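Local coordinates for protein HslVU complex proteolytic subunit, putative (Trypanosoma brucei brucei, PDB 4HNZ) that forms the proteolytic chamber of a mitochondrial proteasome-like complex, hydrolysing proteins that its ATPase partner HslU has recognised and unfolded, at residues V42-A47 / S55-L60. Sequence-based numbering, arbitrary orientation.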
loop_
_atom_site.group_PDB
_atom_site.type_symbol
_atom_site.label_atom_id
_atom_site.label_comp_id
_atom_site.label_asym_id
_atom_site.label_seq_id
_atom_site.Cartn_x
_atom_site.Cartn_y
_atom_site.Cartn_z
ATOM N N VAL A 42 -4.461 -35.893 29.289
ATOM C CA VAL A 42 -4.259 -34.632 28.594
ATOM C C VAL A 42 -4.749 -34.693 27.148
ATOM O O VAL A 42 -4.377 -35.581 26.375
ATOM C CB VAL A 42 -2.782 -34.195 28.611
ATOM C CG1 VAL A 42 -2.609 -32.925 27.858
ATOM C CG2 VAL A 42 -2.282 -34.011 30.028
ATOM N N VAL A 43 -5.618 -33.751 26.808
ATOM C CA VAL A 43 -6.123 -33.657 25.452
ATOM C C VAL A 43 -5.870 -32.256 24.952
ATOM O O VAL A 43 -5.709 -31.293 25.716
ATOM C CB VAL A 43 -7.623 -33.999 25.356
ATOM C CG1 VAL A 43 -7.887 -35.407 25.786
ATOM C CG2 VAL A 43 -8.460 -33.079 26.231
ATOM N N ILE A 44 -5.761 -32.147 23.652
ATOM C CA ILE A 44 -5.396 -30.872 23.047
ATOM C C ILE A 44 -6.160 -30.648 21.739
ATOM O O ILE A 44 -6.476 -31.605 21.042
ATOM C CB ILE A 44 -3.897 -30.771 22.814
ATOM C CG1 ILE A 44 -3.573 -29.486 22.074
ATOM C CG2 ILE A 44 -3.432 -31.884 21.936
ATOM C CD1 ILE A 44 -2.132 -29.091 22.278
ATOM N N GLY A 45 -6.586 -29.394 21.533
ATOM C CA GLY A 45 -7.324 -29.012 20.397
ATOM C C GLY A 45 -6.598 -27.894 19.716
ATOM O O GLY A 45 -5.982 -27.095 20.374
ATOM N N PHE A 46 -6.712 -27.832 18.380
ATOM C CA PHE A 46 -5.925 -26.879 17.574
ATOM C C PHE A 46 -6.700 -26.160 16.477
ATOM O O PHE A 46 -7.614 -26.730 15.891
ATOM C CB PHE A 46 -4.673 -27.516 17.010
ATOM C CG PHE A 46 -4.919 -28.551 15.926
ATOM C CD1 PHE A 46 -5.028 -28.196 14.579
ATOM C CD2 PHE A 46 -4.959 -29.912 16.230
ATOM C CE1 PHE A 46 -5.161 -29.174 13.545
ATOM C CE2 PHE A 46 -5.133 -30.865 15.208
ATOM C CZ PHE A 46 -5.242 -30.487 13.872
ATOM N N ALA A 47 -6.426 -24.878 16.349
ATOM C CA ALA A 47 -6.716 -24.147 15.159
ATOM C C ALA A 47 -5.412 -23.949 14.406
ATOM O O ALA A 47 -4.382 -23.705 15.040
ATOM C CB ALA A 47 -7.321 -22.787 15.493
ATOM N N SER A 55 3.443 -29.925 14.754
ATOM C CA SER A 55 4.775 -29.552 15.132
ATOM C C SER A 55 4.730 -28.939 16.529
ATOM O O SER A 55 5.644 -29.186 17.332
ATOM C CB SER A 55 5.370 -28.575 14.115
ATOM O OG SER A 55 5.514 -29.154 12.832
ATOM N N LEU A 56 3.725 -28.093 16.805
ATOM C CA LEU A 56 3.665 -27.442 18.110
ATOM C C LEU A 56 3.232 -28.395 19.198
ATOM O O LEU A 56 3.736 -28.324 20.320
ATOM C CB LEU A 56 2.752 -26.245 18.094
ATOM C CG LEU A 56 3.330 -25.112 17.265
ATOM C CD1 LEU A 56 2.195 -24.202 16.833
ATOM C CD2 LEU A 56 4.381 -24.327 18.018
ATOM N N MET A 57 2.352 -29.337 18.870
ATOM C CA MET A 57 2.011 -30.409 19.801
ATOM C C MET A 57 3.234 -31.227 20.208
ATOM O O MET A 57 3.389 -31.545 21.385
ATOM C CB MET A 57 0.922 -31.307 19.248
ATOM C CG MET A 57 -0.387 -30.561 19.277
ATOM S SD MET A 57 -1.897 -31.420 18.811
ATOM C CE MET A 57 -1.897 -31.247 17.004
ATOM N N GLU A 58 4.106 -31.529 19.264
ATOM C CA GLU A 58 5.305 -32.292 19.600
ATOM C C GLU A 58 6.219 -31.521 20.525
ATOM O O GLU A 58 6.766 -32.092 21.450
ATOM C CB GLU A 58 6.035 -32.702 18.354
ATOM C CG GLU A 58 5.264 -33.773 17.608
ATOM C CD GLU A 58 5.897 -34.143 16.274
ATOM O OE1 GLU A 58 6.945 -33.544 15.887
ATOM O OE2 GLU A 58 5.351 -35.067 15.622
ATOM N N LYS A 59 6.355 -30.213 20.304
ATOM C CA LYS A 59 7.146 -29.399 21.231
ATOM C C LYS A 59 6.477 -29.313 22.614
ATOM O O LYS A 59 7.172 -29.372 23.618
ATOM C CB LYS A 59 7.403 -28.004 20.701
ATOM C CG LYS A 59 8.097 -27.967 19.347
ATOM C CD LYS A 59 9.544 -28.452 19.343
ATOM C CE LYS A 59 10.041 -28.509 17.892
ATOM N NZ LYS A 59 11.459 -28.932 17.783
ATOM N N LEU A 60 5.138 -29.233 22.644
ATOM C CA LEU A 60 4.413 -29.253 23.908
ATOM C C LEU A 60 4.640 -30.568 24.685
ATOM O O LEU A 60 4.824 -30.559 25.887
ATOM C CB LEU A 60 2.926 -29.000 23.704
ATOM C CG LEU A 60 2.136 -28.964 25.004
ATOM C CD1 LEU A 60 2.644 -27.898 25.950
ATOM C CD2 LEU A 60 0.670 -28.735 24.714
#
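M57 reaches from helix 50-66 to strand 42-48 and lies against two side chains at once, with its sulfur on I44 and its terminal methyl on F46. The methionine runs at a slant across the isoleucine and meets both of its branches: M57 SD sits 3.5 Å from I44 CG2, and M57 CG is 3.8 Å from I44 CD1. Extended as far as SD, the M57 chain then bends at its last torsion (chi3 -85°), which swings CE onto the F46 ring. M57 CE comes obliquely to the CD2-CE2 bond of that ring, 3.4 Å from F46 CD2 and 3.7 Å from F46 CE2. The two side chains cross at about a right angle; with M57 SD 5.4 Å from the F46 ring centroid and 57° off its normal, this is an oblique Met-aromatic contact.

In the αββα sandwich of the Ntn-hydrolase fold, helix 50-66 follows strand 42-48 directly and packs back on the same sheet, the two segments running roughly antiparallel (149°) with their axes 10.5 Å apart. I44 and F46, alternate residues of the strand, face the helix, whereas V43 packs on R37 and C98 in the neighbouring strands. One turn beyond M57, L60 meets I44 end to end, its CD2 3.7 Å from I44 CD1; it also touches V97 of the sheet and L78 of helix 71-84. All four side chains are buried. The F46 side chain lies about 7 Å from that of T1, the catalytic N-terminal threonine inferred from related proteases, while A47 touches T1 itself.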